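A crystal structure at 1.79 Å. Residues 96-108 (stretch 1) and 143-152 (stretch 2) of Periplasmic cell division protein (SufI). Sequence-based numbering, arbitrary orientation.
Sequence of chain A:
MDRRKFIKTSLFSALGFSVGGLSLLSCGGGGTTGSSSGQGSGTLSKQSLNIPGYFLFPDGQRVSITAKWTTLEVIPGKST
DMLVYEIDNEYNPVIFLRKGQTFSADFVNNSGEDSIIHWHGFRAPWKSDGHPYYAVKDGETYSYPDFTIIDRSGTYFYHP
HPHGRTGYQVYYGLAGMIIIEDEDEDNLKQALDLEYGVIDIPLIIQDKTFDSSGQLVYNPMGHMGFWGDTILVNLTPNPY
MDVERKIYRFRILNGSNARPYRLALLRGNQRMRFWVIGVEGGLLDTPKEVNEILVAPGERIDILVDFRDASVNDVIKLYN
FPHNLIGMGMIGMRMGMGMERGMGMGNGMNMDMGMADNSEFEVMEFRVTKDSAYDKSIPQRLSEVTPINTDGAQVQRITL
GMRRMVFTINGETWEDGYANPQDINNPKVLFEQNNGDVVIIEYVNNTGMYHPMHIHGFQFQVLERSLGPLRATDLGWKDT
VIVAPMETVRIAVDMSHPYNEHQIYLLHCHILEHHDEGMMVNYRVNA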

# COMPACT_ATOMS: atom_id res chain seq x y z
N PHE A 96 -13.83 -6.18 2.08
CA PHE A 96 -14.68 -5.00 2.01
C PHE A 96 -15.12 -4.60 3.41
O PHE A 96 -15.49 -5.45 4.23
CB PHE A 96 -15.90 -5.25 1.11
CG PHE A 96 -15.64 -4.98 -0.35
CD1 PHE A 96 -15.05 -5.94 -1.15
CD2 PHE A 96 -15.98 -3.76 -0.91
CE1 PHE A 96 -14.81 -5.70 -2.49
CE2 PHE A 96 -15.74 -3.51 -2.25
CZ PHE A 96 -15.15 -4.47 -3.04
N LEU A 97 -15.07 -3.29 3.67
CA LEU A 97 -15.51 -2.73 4.94
C LEU A 97 -16.40 -1.52 4.66
O LEU A 97 -16.26 -0.84 3.64
CB LEU A 97 -14.34 -2.29 5.82
CG LEU A 97 -13.42 -3.38 6.37
CD1 LEU A 97 -12.22 -2.74 7.04
CD2 LEU A 97 -14.18 -4.24 7.35
N ARG A 98 -17.32 -1.26 5.58
CA ARG A 98 -18.13 -0.06 5.55
C ARG A 98 -17.68 0.85 6.68
O ARG A 98 -17.46 0.39 7.81
CB ARG A 98 -19.62 -0.39 5.70
CG ARG A 98 -20.52 0.80 5.53
CD ARG A 98 -20.60 1.18 4.08
NE ARG A 98 -21.21 2.49 3.89
CZ ARG A 98 -21.57 2.97 2.70
NH1 ARG A 98 -21.38 2.24 1.61
NH2 ARG A 98 -22.12 4.17 2.61
N LYS A 99 -17.52 2.14 6.38
CA LYS A 99 -17.07 3.07 7.40
C LYS A 99 -18.09 3.14 8.52
O LYS A 99 -19.29 3.28 8.28
CB LYS A 99 -16.84 4.46 6.81
CG LYS A 99 -16.27 5.46 7.80
CD LYS A 99 -16.14 6.83 7.17
CE LYS A 99 -15.59 7.83 8.17
NZ LYS A 99 -15.51 9.20 7.60
N GLY A 100 -17.60 3.02 9.75
CA GLY A 100 -18.45 3.04 10.92
C GLY A 100 -18.74 1.67 11.50
O GLY A 100 -19.26 1.59 12.62
N GLN A 101 -18.42 0.60 10.78
CA GLN A 101 -18.67 -0.74 11.28
C GLN A 101 -17.62 -1.16 12.31
O GLN A 101 -16.54 -0.58 12.41
CB GLN A 101 -18.69 -1.75 10.14
CG GLN A 101 -17.32 -2.21 9.70
CD GLN A 101 -17.36 -3.37 8.74
OE1 GLN A 101 -17.58 -3.20 7.54
NE2 GLN A 101 -17.17 -4.58 9.26
N THR A 102 -17.95 -2.19 13.08
CA THR A 102 -17.01 -2.81 13.99
C THR A 102 -16.21 -3.88 13.26
O THR A 102 -16.76 -4.61 12.42
CB THR A 102 -17.72 -3.40 15.21
OG1 THR A 102 -18.36 -2.36 15.95
CG2 THR A 102 -16.73 -4.12 16.12
N PHE A 103 -14.92 -3.95 13.56
CA PHE A 103 -13.97 -4.84 12.92
C PHE A 103 -13.46 -5.81 13.98
O PHE A 103 -12.69 -5.42 14.86
CB PHE A 103 -12.84 -4.03 12.29
CG PHE A 103 -11.83 -4.84 11.52
CD1 PHE A 103 -10.60 -5.17 12.09
CD2 PHE A 103 -12.08 -5.24 10.22
CE1 PHE A 103 -9.66 -5.89 11.38
CE2 PHE A 103 -11.15 -5.98 9.51
CZ PHE A 103 -9.94 -6.30 10.09
N SER A 104 -13.89 -7.07 13.90
CA SER A 104 -13.58 -8.10 14.90
C SER A 104 -12.78 -9.22 14.23
O SER A 104 -13.36 -10.17 13.71
CB SER A 104 -14.86 -8.65 15.53
OG SER A 104 -15.69 -7.61 16.00
N ALA A 105 -11.45 -9.12 14.27
CA ALA A 105 -10.59 -10.06 13.54
C ALA A 105 -9.73 -10.87 14.50
O ALA A 105 -9.22 -10.34 15.50
CB ALA A 105 -9.69 -9.33 12.55
N ASP A 106 -9.57 -12.15 14.19
CA ASP A 106 -8.61 -13.03 14.85
C ASP A 106 -7.62 -13.51 13.80
O ASP A 106 -8.01 -14.06 12.77
CB ASP A 106 -9.28 -14.24 15.50
CG ASP A 106 -10.47 -13.87 16.35
OD1 ASP A 106 -11.60 -14.29 16.01
OD2 ASP A 106 -10.28 -13.13 17.34
N PHE A 107 -6.33 -13.29 14.07
CA PHE A 107 -5.28 -13.80 13.21
C PHE A 107 -4.82 -15.16 13.73
O PHE A 107 -4.31 -15.26 14.85
CB PHE A 107 -4.10 -12.83 13.15
CG PHE A 107 -2.86 -13.42 12.55
CD1 PHE A 107 -2.91 -14.08 11.33
CD2 PHE A 107 -1.64 -13.33 13.20
CE1 PHE A 107 -1.77 -14.63 10.76
CE2 PHE A 107 -0.49 -13.87 12.64
CZ PHE A 107 -0.56 -14.53 11.42
N VAL A 108 -5.02 -16.20 12.92
CA VAL A 108 -4.54 -17.54 13.24
C VAL A 108 -3.28 -17.78 12.42
O VAL A 108 -3.30 -17.71 11.19
CB VAL A 108 -5.61 -18.59 12.94
CG1 VAL A 108 -5.15 -19.96 13.42
CG2 VAL A 108 -6.93 -18.20 13.59
N SER A 143 -5.93 -12.23 18.79
CA SER A 143 -7.27 -11.68 18.73
C SER A 143 -7.17 -10.16 18.80
O SER A 143 -6.83 -9.60 19.85
CB SER A 143 -8.12 -12.23 19.88
OG SER A 143 -9.32 -11.49 20.00
N TYR A 144 -7.45 -9.50 17.70
CA TYR A 144 -7.46 -8.05 17.67
C TYR A 144 -8.67 -7.54 18.44
O TYR A 144 -9.80 -7.89 18.08
CB TYR A 144 -7.49 -7.54 16.24
CG TYR A 144 -6.27 -7.86 15.43
CD1 TYR A 144 -6.12 -9.10 14.82
CD2 TYR A 144 -5.26 -6.93 15.27
CE1 TYR A 144 -5.00 -9.40 14.08
CE2 TYR A 144 -4.14 -7.22 14.53
CZ TYR A 144 -4.01 -8.45 13.93
OH TYR A 144 -2.89 -8.74 13.19
N PRO A 145 -8.49 -6.74 19.48
CA PRO A 145 -9.65 -6.12 20.14
C PRO A 145 -10.52 -5.38 19.13
O PRO A 145 -10.02 -4.78 18.18
CB PRO A 145 -9.00 -5.16 21.15
CG PRO A 145 -7.65 -5.73 21.42
CD PRO A 145 -7.22 -6.38 20.13
N ASP A 146 -11.83 -5.45 19.35
CA ASP A 146 -12.77 -4.75 18.49
C ASP A 146 -12.40 -3.28 18.36
O ASP A 146 -11.92 -2.66 19.31
CB ASP A 146 -14.20 -4.86 19.05
CG ASP A 146 -14.80 -6.24 18.88
OD1 ASP A 146 -14.11 -7.12 18.33
OD2 ASP A 146 -15.96 -6.43 19.30
N PHE A 147 -12.60 -2.73 17.16
CA PHE A 147 -12.51 -1.29 16.99
C PHE A 147 -13.40 -0.88 15.83
O PHE A 147 -13.85 -1.71 15.04
CB PHE A 147 -11.06 -0.81 16.78
CG PHE A 147 -10.43 -1.31 15.52
CD1 PHE A 147 -9.90 -2.59 15.44
CD2 PHE A 147 -10.33 -0.48 14.41
CE1 PHE A 147 -9.31 -3.04 14.28
CE2 PHE A 147 -9.74 -0.93 13.24
CZ PHE A 147 -9.23 -2.21 13.17
N THR A 148 -13.68 0.42 15.75
CA THR A 148 -14.54 0.98 14.72
C THR A 148 -13.70 1.46 13.54
O THR A 148 -12.68 2.14 13.73
CB THR A 148 -15.36 2.13 15.29
OG1 THR A 148 -16.11 1.68 16.43
CG2 THR A 148 -16.33 2.67 14.24
N ILE A 149 -14.13 1.12 12.33
CA ILE A 149 -13.50 1.63 11.12
C ILE A 149 -13.88 3.11 10.99
O ILE A 149 -15.05 3.44 10.80
CB ILE A 149 -13.94 0.85 9.88
CG1 ILE A 149 -13.59 -0.64 10.05
CG2 ILE A 149 -13.30 1.43 8.63
CD1 ILE A 149 -12.14 -0.88 10.42
N ILE A 150 -12.88 4.00 11.10
CA ILE A 150 -13.11 5.43 11.05
C ILE A 150 -12.39 6.09 9.88
O ILE A 150 -12.35 7.32 9.80
CB ILE A 150 -12.71 6.11 12.38
CG1 ILE A 150 -11.22 5.92 12.65
CG2 ILE A 150 -13.54 5.54 13.53
CD1 ILE A 150 -10.74 6.55 13.94
N ASP A 151 -11.84 5.30 8.97
CA ASP A 151 -11.12 5.83 7.82
C ASP A 151 -12.07 6.14 6.67
O ASP A 151 -13.17 5.60 6.57
CB ASP A 151 -10.05 4.84 7.38
CG ASP A 151 -8.83 4.86 8.29
OD1 ASP A 151 -8.07 5.85 8.22
OD2 ASP A 151 -8.66 3.91 9.08
N ARG A 152 -11.62 7.02 5.78
CA ARG A 152 -12.38 7.37 4.59
C ARG A 152 -12.33 6.23 3.59
O ARG A 152 -11.39 5.44 3.56
CB ARG A 152 -11.82 8.64 3.96
CG ARG A 152 -11.53 9.73 4.95
CD ARG A 152 -10.76 10.88 4.32
NE ARG A 152 -11.55 11.61 3.34
CZ ARG A 152 -11.19 11.78 2.07
NH1 ARG A 152 -10.05 11.27 1.62
NH2 ARG A 152 -11.97 12.47 1.26
O HOH W 1 -16.15 -1.17 17.71
O HOH W 2 -10.50 -6.68 15.52
O HOH W 3 -11.01 -13.63 19.75

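Stretches 96-108 and 143-152 run antiparallel and bury 823 Å² between them, joined by a short ladder of backbone hydrogen bonds that water extends where the strands part. At one end, a type II turn from Arg 98 to Gln 101 is closed by Gln 101 N to Arg 98 O (3.1 Å). The side chain of Gln 101 braces the same turn: its OE1 accepts from Arg 98 N at 2.8 Å, nearly in line, and its NE2 donates to Thr 102 O at 3.2 Å. Gly 100 sits at phi 101°, where a CB would jam against the carbonyl oxygen of Lys 99, so the position calls for glycine. The turn presents its backbone to Ile 149, which is held on both polar atoms: Gly 100 N donates to Ile 149 O (2.8 Å), and Ile 149 N donates to Gln 101 O (3.0 Å, 169°). Phe 103 N then donates to Phe 147 O at 2.9 Å. Between these bonds lies the non-hydrogen-bonded pair Thr 102 and Thr 148, CA atoms 4.6 Å apart, where CA-H...O contacts fill in: Thr 148 CA to Gln 101 O at 3.4 Å and Thr 102 CA to Phe 147 O at 3.5 Å.

Farther along, water 2 enters the ladder. It accepts from Ala 105 N (2.9 Å) and lies 2.6 Å from Phe 103 O and 2.9 Å from Tyr 144 O, thus linking the backbones of both stretches. Direct pairing resumes with Tyr 144 N donating to Ala 105 O (2.9 Å).

The polar side chains follow the same pattern of direct and water-mediated links. Water 1 bridges Thr 102 OG1 and Thr 148 OG1, 3.1 Å from each. Ser 104 OG gives a weak hydrogen bond to Asp 146 OD1 (2.9 Å), an acceptor also engaged elsewhere in the structure. Water 3 donates to Asp 106 OD2 (2.6 Å) and lies 2.7 Å from Ser 143 OG, tying together another close pair. Asp 151 O, in contrast, is buried without a polar partner; Lys 99 CD packs 3.3 Å from it.

Apolar groups meet around Ile 149, whose CD1 lies 3.9 Å from Leu 97 CD1 and 3.7 Å from Phe 103 CB. That same CB sits over the face of the Phe 147 ring, 4.3 Å from its centroid, while the two phenyl rings meet obliquely, planes at 58°. Tyr 144 receives Phe 107 CB at its ring edge, 3.7 Å from CE1.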